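Local coordinates for putative fructose-bisphosphate aldolase (Coccidioides immitis, PDB 3PM6), which is a putative class II aldolase, a zinc-binding protein built as a closed eight-stranded parallel beta/alpha (TIM) barrel, at residues 206-211 with 241-246; 33-38 with 157-162. One frame throughout, in Å; residues are numbered along the deposited sequence.

How the contacts relate
Both contacts belong to one closed barrel, on opposite sides of the chain's centre, with their own centres 25 Å apart; they share no helix or strand. Contact 1 joins the start of helix 208-218 to the end of helix 234-242 and the turn into strand 245-250. Leu211 and Val245 are buried there, Tyr208 and Arg243 partly exposed, and apolar carbon meets an arginine stem. Contact 2, nearer the chain's centre (11 against 16 Å), ties the turn between strand 29-33 and helix 37-49 to the long loop after strand 146-149. Its chemistry is polar: buried Tyr35 bonds a backbone carbonyl of partly exposed Asp159, where the second subunit also reaches the loop.

Contact 1 of 2, residues 206-211 with 241-246; sequences LDYERL and IERGVA
Arg243 lays its stem along Leu211 and Tyr208, CB on the first and CD and NE on the second, so that in this TIM barrel the outer helix 208-218 is packed on the turn leading from helix 234-242 into strand 245-250. The stem begins at CB, which lies 3.7 Å from CD2 of Leu211 and nearly as close to its CG. From there the chain runs extended to NE and passes the first turn of the other helix: Arg243 CD comes within 3.5 Å of Tyr208 O. One atom further, Arg243 NE lies 3.6 Å from Tyr208 CB, which sits over one face of the guanidinium. The tip turns back to the helix that precedes it, where NH1 hydrogen-bonds Lys239 O.

Leu211 reaches the turn because its CG stands opposite the backbone N (chi1 -177°), and its CD2 also meets Val245 CG2 at 4.3 Å. The Tyr208 ring leads away from the turn, with Leu206 CB over one face, toward the rim, and its side chain touches Ile236 and Lys239. A Schellman motif ends helix 234-242, with Gly244 at positive phi as its C-prime residue. At the start of the partner helix Asp207 is the N-cap: Arg210 N donates to Asp207 OD1 over 3.0 Å, approaching that oxygen steeply, 67° off the plane of the carboxylate.

Contact 2 of 2, residues 33-38 with 157-162; sequences CVYNLE and GEDGVQ
Tyr35 points its ring at the turn carrying Asp159, and its OH donates to Asp159 O over a short 2.6 Å. The donor lies off the C=O direction and is tilted 23° from the carbonyl plane. Relative to the ring, that oxygen lies in plane at the edge, 3.4 Å from Tyr35 CE1. Tyr35 CG is anti to its own carbonyl carbon (chi1 -61°), which sends the ring across to the loop.

Asp159 adopts a different first torsion, CG opposite the backbone N and beside the carbonyl carbon. Its carboxylate reaches over the CE1-CZ rim of the phenol, out of the ring plane and only 21° from parallel to it; OD2 stands nearly straight above Tyr35 CE1, 3.8 Å away. Asp159 CB approaches Tyr35 OH to 3.6 Å. The carboxylate's polar partner is on the second subunit, whose Thr272 OG1 hydrogen-bonds Asp159 OD1.

In the beta/alpha barrel, Tyr35 belongs to the turn that links strand 29-33 to helix 37-49, and Asn36 is that helix's N-cap, with OD1 accepting from Gly39 N. Asp159 and Gly160 are the central pair of a type II turn from Glu158 to Val161, and Gly160 has the positive phi that its third position calls for. The turn lies near the zinc site: Tyr35's side chain is about 10 Å from the zinc ion, and Glu158 touches the zinc ligand His196. Asn251 ND2 hydrogen-bonds both Tyr35 OH and Glu158 OE1, bridging the two segments.

Contact 1 of 2, residues 206-211 with 241-246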
ATOM      1  N   LEU A 206       9.748 -23.300  25.565  1.00 23.41           N
ATOM      2  CA  LEU A 206      10.238 -22.031  26.066  1.00 23.58           C
ATOM      3  C   LEU A 206      10.788 -22.182  27.479  1.00 24.23           C
ATOM      4  O   LEU A 206      10.312 -23.004  28.292  1.00 24.03           O
ATOM      5  CB  LEU A 206       9.148 -20.933  26.001  1.00 23.31           C
ATOM      6  CG  LEU A 206       8.366 -20.802  24.686  1.00 22.05           C
ATOM      7  CD1 LEU A 206       7.289 -19.736  24.762  1.00 17.06           C
ATOM      8  CD2 LEU A 206       9.306 -20.580  23.466  1.00 19.97           C
ATOM      9  N   ASP A 207      11.819 -21.405  27.755  1.00 23.64           N
ATOM     10  CA  ASP A 207      12.429 -21.402  29.074  1.00 24.50           C
ATOM     11  C   ASP A 207      11.826 -20.216  29.813  1.00 24.13           C
ATOM     12  O   ASP A 207      12.357 -19.098  29.771  1.00 22.63           O
ATOM     13  CB  ASP A 207      13.943 -21.294  28.928  1.00 24.74           C
ATOM     14  CG  ASP A 207      14.692 -21.464  30.243  1.00 27.34           C
ATOM     15  OD1 ASP A 207      14.084 -21.403  31.337  1.00 28.79           O
ATOM     16  OD2 ASP A 207      15.929 -21.597  30.160  1.00 28.89           O
ATOM     17  N   TYR A 208      10.681 -20.461  30.452  1.00 24.07           N
ATOM     18  CA  TYR A 208       9.939 -19.407  31.163  1.00 24.32           C
ATOM     19  C   TYR A 208      10.728 -18.879  32.345  1.00 25.35           C
ATOM     20  O   TYR A 208      10.643 -17.697  32.684  1.00 26.25           O
ATOM     21  CB  TYR A 208       8.581 -19.922  31.620  1.00 24.48           C
ATOM     22  CG  TYR A 208       7.650 -20.269  30.475  1.00 23.19           C
ATOM     23  CD1 TYR A 208       7.048 -19.254  29.726  1.00 23.86           C
ATOM     24  CD2 TYR A 208       7.383 -21.606  30.132  1.00 22.59           C
ATOM     25  CE1 TYR A 208       6.185 -19.539  28.671  1.00 21.25           C
ATOM     26  CE2 TYR A 208       6.505 -21.913  29.091  1.00 21.99           C
ATOM     27  CZ  TYR A 208       5.923 -20.857  28.354  1.00 20.98           C
ATOM     28  OH  TYR A 208       5.077 -21.097  27.303  1.00 17.65           O
ATOM     29  N   GLU A 209      11.515 -19.757  32.959  1.00 26.26           N
ATOM     30  CA  GLU A 209      12.390 -19.365  34.068  1.00 27.88           C
ATOM     31  C   GLU A 209      13.425 -18.331  33.613  1.00 26.65           C
ATOM     32  O   GLU A 209      13.585 -17.296  34.257  1.00 26.47           O
ATOM     33  CB  GLU A 209      13.059 -20.593  34.712  1.00 28.18           C
ATOM     34  CG  GLU A 209      12.091 -21.357  35.634  1.00 33.32           C
ATOM     35  CD  GLU A 209      12.649 -22.703  36.096  1.00 39.52           C
ATOM     36  OE1 GLU A 209      13.869 -22.944  35.902  1.00 43.03           O
ATOM     37  OE2 GLU A 209      11.876 -23.514  36.667  1.00 41.91           O
ATOM     38  N   ARG A 210      14.096 -18.611  32.491  1.00 26.16           N
ATOM     39  CA  ARG A 210      15.027 -17.670  31.880  1.00 25.21           C
ATOM     40  C   ARG A 210      14.309 -16.331  31.652  1.00 24.99           C
ATOM     41  O   ARG A 210      14.803 -15.270  32.044  1.00 25.18           O
ATOM     42  CB  ARG A 210      15.541 -18.231  30.550  1.00 25.17           C
ATOM     43  CG  ARG A 210      16.544 -17.352  29.820  1.00 24.06           C
ATOM     44  CD  ARG A 210      17.024 -18.043  28.536  1.00 22.96           C
ATOM     45  NE  ARG A 210      17.838 -19.223  28.828  1.00 21.38           N
ATOM     46  CZ  ARG A 210      19.152 -19.190  29.091  1.00 22.19           C
ATOM     47  NH1 ARG A 210      19.807 -18.028  29.091  1.00 19.81           N
ATOM     48  NH2 ARG A 210      19.811 -20.327  29.346  1.00 15.86           N
ATOM     49  N   LEU A 211      13.119 -16.401  31.062  1.00 23.32           N
ATOM     50  CA  LEU A 211      12.333 -15.213  30.796  1.00 22.39           C
ATOM     51  C   LEU A 211      12.077 -14.386  32.055  1.00 22.74           C
ATOM     52  O   LEU A 211      12.345 -13.199  32.044  1.00 22.73           O
ATOM     53  CB  LEU A 211      11.009 -15.580  30.099  1.00 20.61           C
ATOM     54  CG  LEU A 211      10.148 -14.395  29.720  1.00 18.19           C
ATOM     55  CD1 LEU A 211      10.966 -13.475  28.781  1.00 15.44           C
ATOM     56  CD2 LEU A 211       8.803 -14.866  29.078  1.00 13.32           C
ATOM     57  N   ILE A 241       3.308 -12.996  28.912  1.00 21.44           N
ATOM     58  CA  ILE A 241       2.838 -11.695  29.394  1.00 22.39           C
ATOM     59  C   ILE A 241       2.977 -11.525  30.926  1.00 24.05           C
ATOM     60  O   ILE A 241       3.331 -10.436  31.408  1.00 24.40           O
ATOM     61  CB  ILE A 241       1.371 -11.476  28.979  1.00 22.83           C
ATOM     62  CG1 ILE A 241       1.273 -11.434  27.430  1.00 22.29           C
ATOM     63  CG2 ILE A 241       0.798 -10.247  29.667  1.00 21.77           C
ATOM     64  CD1 ILE A 241      -0.129 -11.635  26.870  1.00 22.55           C
ATOM     65  N   GLU A 242       2.694 -12.594  31.676  1.00 24.82           N
ATOM     66  CA  GLU A 242       2.904 -12.611  33.124  1.00 26.77           C
ATOM     67  C   GLU A 242       4.402 -12.470  33.405  1.00 25.74           C
ATOM     68  O   GLU A 242       4.774 -11.994  34.454  1.00 26.16           O
ATOM     69  CB  GLU A 242       2.337 -13.902  33.750  1.00 28.23           C
ATOM     70  CG  GLU A 242       2.825 -14.213  35.201  1.00 35.64           C
ATOM     71  CD  GLU A 242       2.100 -13.415  36.301  1.00 44.93           C
ATOM     72  OE1 GLU A 242       1.374 -14.044  37.113  1.00 48.81           O
ATOM     73  OE2 GLU A 242       2.250 -12.168  36.368  1.00 48.82           O
ATOM     74  N   ARG A 243       5.256 -12.858  32.454  1.00 24.01           N
ATOM     75  CA  ARG A 243       6.692 -12.638  32.621  1.00 23.27           C
ATOM     76  C   ARG A 243       7.258 -11.431  31.867  1.00 21.87           C
ATOM     77  O   ARG A 243       8.431 -11.403  31.533  1.00 21.94           O
ATOM     78  CB  ARG A 243       7.471 -13.920  32.362  1.00 22.30           C
ATOM     79  CG  ARG A 243       7.045 -15.028  33.339  1.00 26.07           C
ATOM     80  CD  ARG A 243       7.408 -16.408  32.826  1.00 27.85           C
ATOM     81  NE  ARG A 243       7.196 -17.426  33.843  1.00 28.33           N
ATOM     82  CZ  ARG A 243       6.017 -17.986  34.113  1.00 30.09           C
ATOM     83  NH1 ARG A 243       4.914 -17.635  33.442  1.00 26.30           N
ATOM     84  NH2 ARG A 243       5.945 -18.911  35.058  1.00 30.72           N
ATOM     85  N   GLY A 244       6.425 -10.422  31.646  1.00 21.81           N
ATOM     86  CA  GLY A 244       6.899  -9.101  31.238  1.00 21.73           C
ATOM     87  C   GLY A 244       6.727  -8.770  29.756  1.00 21.40           C
ATOM     88  O   GLY A 244       6.989  -7.639  29.329  1.00 21.36           O
ATOM     89  N   VAL A 245       6.272  -9.734  28.962  1.00 20.21           N
ATOM     90  CA  VAL A 245       6.083  -9.487  27.525  1.00 19.05           C
ATOM     91  C   VAL A 245       5.002  -8.451  27.274  1.00 19.18           C
ATOM     92  O   VAL A 245       3.843  -8.665  27.652  1.00 19.78           O
ATOM     93  CB  VAL A 245       5.787 -10.791  26.773  1.00 19.02           C
ATOM     94  CG1 VAL A 245       5.292 -10.509  25.345  1.00 18.04           C
ATOM     95  CG2 VAL A 245       7.066 -11.649  26.756  1.00 18.84           C
ATOM     96  N   ALA A 246       5.379  -7.331  26.646  1.00 17.96           N
ATOM     97  CA  ALA A 246       4.432  -6.247  26.403  1.00 17.63           C
ATOM     98  C   ALA A 246       4.163  -6.024  24.931  1.00 17.29           C
ATOM     99  O   ALA A 246       3.320  -5.209  24.582  1.00 18.20           O
ATOM    100  CB  ALA A 246       4.939  -4.923  27.042  1.00 17.28           C
TER

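Contact 2 of 2, residues 33-38 with 157-162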
ATOM      1  N   CYS A  33       3.356  -8.152  11.413  1.00 13.57           N
ATOM      2  CA  CYS A  33       4.105  -7.986  10.198  1.00 14.90           C
ATOM      3  C   CYS A  33       3.221  -8.054   9.002  1.00 15.63           C
ATOM      4  O   CYS A  33       2.410  -8.989   8.851  1.00 16.86           O
ATOM      5  CB  CYS A  33       5.164  -9.090  10.058  1.00 14.87           C
ATOM      6  SG  CYS A  33       6.280  -9.083  11.437  0.96 16.54           S
ATOM      7  N   VAL A  34       3.416  -7.109   8.097  1.00 15.83           N
ATOM      8  CA  VAL A  34       2.668  -7.120   6.835  1.00 15.29           C
ATOM      9  C   VAL A  34       3.586  -6.779   5.689  1.00 15.39           C
ATOM     10  O   VAL A  34       4.664  -6.214   5.923  1.00 14.73           O
ATOM     11  CB  VAL A  34       1.515  -6.094   6.836  1.00 15.90           C
ATOM     12  CG1 VAL A  34       0.417  -6.485   7.822  1.00 14.84           C
ATOM     13  CG2 VAL A  34       2.024  -4.699   7.091  1.00 16.14           C
ATOM     14  N   TYR A  35       3.139  -7.097   4.461  1.00 15.21           N
ATOM     15  CA  TYR A  35       3.917  -6.933   3.224  1.00 16.16           C
ATOM     16  C   TYR A  35       3.182  -6.098   2.194  1.00 16.52           C
ATOM     17  O   TYR A  35       3.687  -5.898   1.073  1.00 16.85           O
ATOM     18  CB  TYR A  35       4.164  -8.283   2.543  1.00 16.90           C
ATOM     19  CG  TYR A  35       4.943  -9.269   3.361  1.00 17.35           C
ATOM     20  CD1 TYR A  35       6.341  -9.299   3.331  1.00 16.77           C
ATOM     21  CD2 TYR A  35       4.274 -10.184   4.165  1.00 17.69           C
ATOM     22  CE1 TYR A  35       7.045 -10.254   4.094  1.00 17.80           C
ATOM     23  CE2 TYR A  35       4.952 -11.102   4.913  1.00 18.98           C
ATOM     24  CZ  TYR A  35       6.325 -11.152   4.868  1.00 17.65           C
ATOM     25  OH  TYR A  35       6.922 -12.092   5.673  1.00 18.66           O
ATOM     26  N   ASN A  36       1.988  -5.643   2.560  1.00 15.74           N
ATOM     27  CA  ASN A  36       1.076  -5.109   1.593  1.00 16.86           C
ATOM     28  C   ASN A  36      -0.071  -4.313   2.227  1.00 17.07           C
ATOM     29  O   ASN A  36      -0.324  -4.356   3.454  1.00 16.33           O
ATOM     30  CB  ASN A  36       0.544  -6.241   0.690  1.00 17.40           C
ATOM     31  CG  ASN A  36       0.007  -7.422   1.485  1.00 18.34           C
ATOM     32  OD1 ASN A  36      -0.791  -7.259   2.415  1.00 20.73           O
ATOM     33  ND2 ASN A  36       0.464  -8.614   1.134  1.00 17.46           N
ATOM     34  N   LEU A  37      -0.727  -3.546   1.376  1.00 17.41           N
ATOM     35  CA  LEU A  37      -1.860  -2.727   1.782  1.00 18.19           C
ATOM     36  C   LEU A  37      -3.005  -3.571   2.340  1.00 18.02           C
ATOM     37  O   LEU A  37      -3.664  -3.137   3.259  1.00 19.35           O
ATOM     38  CB  LEU A  37      -2.354  -1.882   0.590  1.00 18.75           C
ATOM     39  CG  LEU A  37      -3.654  -1.074   0.622  1.00 21.24           C
ATOM     40  CD1 LEU A  37      -3.784  -0.224   1.847  1.00 24.80           C
ATOM     41  CD2 LEU A  37      -3.684  -0.176  -0.591  1.00 26.27           C
ATOM     42  N   GLU A  38      -3.238  -4.767   1.806  1.00 18.08           N
ATOM     43  CA  GLU A  38      -4.251  -5.627   2.388  1.00 19.31           C
ATOM     44  C   GLU A  38      -3.966  -5.892   3.879  1.00 18.18           C
ATOM     45  O   GLU A  38      -4.879  -5.913   4.697  1.00 18.54           O
ATOM     46  CB  GLU A  38      -4.383  -6.955   1.628  1.00 19.69           C
ATOM     47  CG  GLU A  38      -4.858  -6.808   0.193  1.00 23.11           C
ATOM     48  CD  GLU A  38      -3.717  -6.795  -0.827  1.00 26.32           C
ATOM     49  OE1 GLU A  38      -2.657  -6.195  -0.546  1.00 27.97           O
ATOM     50  OE2 GLU A  38      -3.895  -7.371  -1.920  1.00 27.52           O
ATOM     51  N   GLY A 157      14.618 -18.260   9.922  1.00 19.56           N
ATOM     52  CA  GLY A 157      14.372 -17.211   8.950  1.00 21.97           C
ATOM     53  C   GLY A 157      12.882 -17.160   8.669  1.00 22.96           C
ATOM     54  O   GLY A 157      12.136 -18.097   9.010  1.00 22.45           O
ATOM     55  N   GLU A 158      12.468 -16.061   8.050  1.00 23.01           N
ATOM     56  CA  GLU A 158      11.107 -15.907   7.496  1.00 23.71           C
ATOM     57  C   GLU A 158      11.248 -15.133   6.175  1.00 22.88           C
ATOM     58  O   GLU A 158      12.335 -14.667   5.856  1.00 22.81           O
ATOM     59  CB  GLU A 158      10.167 -15.212   8.527  1.00 23.45           C
ATOM     60  CG  GLU A 158      10.072 -16.030   9.866  1.00 27.27           C
ATOM     61  CD  GLU A 158       9.164 -15.431  10.937  1.00 29.84           C
ATOM     62  OE1 GLU A 158       8.695 -14.318  10.705  1.00 33.36           O
ATOM     63  OE2 GLU A 158       8.920 -16.070  12.008  1.00 31.47           O
ATOM     64  N   ASP A 159      10.180 -15.057   5.395  1.00 22.27           N
ATOM     65  CA  ASP A 159      10.141 -14.183   4.241  1.00 22.64           C
ATOM     66  C   ASP A 159      10.363 -12.746   4.714  1.00 21.99           C
ATOM     67  O   ASP A 159       9.523 -12.203   5.405  1.00 22.16           O
ATOM     68  CB  ASP A 159       8.781 -14.296   3.531  1.00 21.95           C
ATOM     69  CG  ASP A 159       8.744 -13.565   2.205  1.00 22.24           C
ATOM     70  OD1 ASP A 159       9.824 -13.288   1.616  1.00 21.19           O
ATOM     71  OD2 ASP A 159       7.620 -13.251   1.748  1.00 20.92           O
ATOM     72  N   GLY A 160      11.508 -12.169   4.360  1.00 21.90           N
ATOM     73  CA  GLY A 160      11.874 -10.817   4.774  1.00 22.94           C
ATOM     74  C   GLY A 160      12.827 -10.790   5.961  1.00 23.61           C
ATOM     75  O   GLY A 160      13.293  -9.703   6.368  1.00 23.33           O
ATOM     76  N   VAL A 161      13.114 -11.967   6.533  1.00 22.84           N
ATOM     77  CA  VAL A 161      14.031 -12.050   7.706  1.00 22.69           C
ATOM     78  C   VAL A 161      15.122 -13.076   7.393  1.00 22.53           C
ATOM     79  O   VAL A 161      14.807 -14.238   7.147  1.00 21.49           O
ATOM     80  CB  VAL A 161      13.237 -12.413   9.017  1.00 23.21           C
ATOM     81  CG1 VAL A 161      14.169 -12.529  10.272  1.00 22.73           C
ATOM     82  CG2 VAL A 161      12.120 -11.387   9.274  1.00 21.75           C
ATOM     83  N   GLN A 162      16.389 -12.657   7.341  1.00 22.76           N
ATOM     84  CA  GLN A 162      17.483 -13.588   6.947  1.00 23.51           C
ATOM     85  C   GLN A 162      17.631 -14.827   7.860  1.00 23.05           C
ATOM     86  O   GLN A 162      17.467 -14.715   9.081  1.00 22.49           O
ATOM     87  CB  GLN A 162      18.821 -12.856   6.821  1.00 24.43           C
ATOM     88  CG  GLN A 162      19.932 -13.645   6.051  1.00 27.95           C
ATOM     89  CD  GLN A 162      21.362 -13.161   6.395  1.00 32.21           C
ATOM     90  OE1 GLN A 162      21.702 -11.992   6.224  1.00 32.90           O
ATOM     91  NE2 GLN A 162      22.196 -14.077   6.877  1.00 37.31           N
TER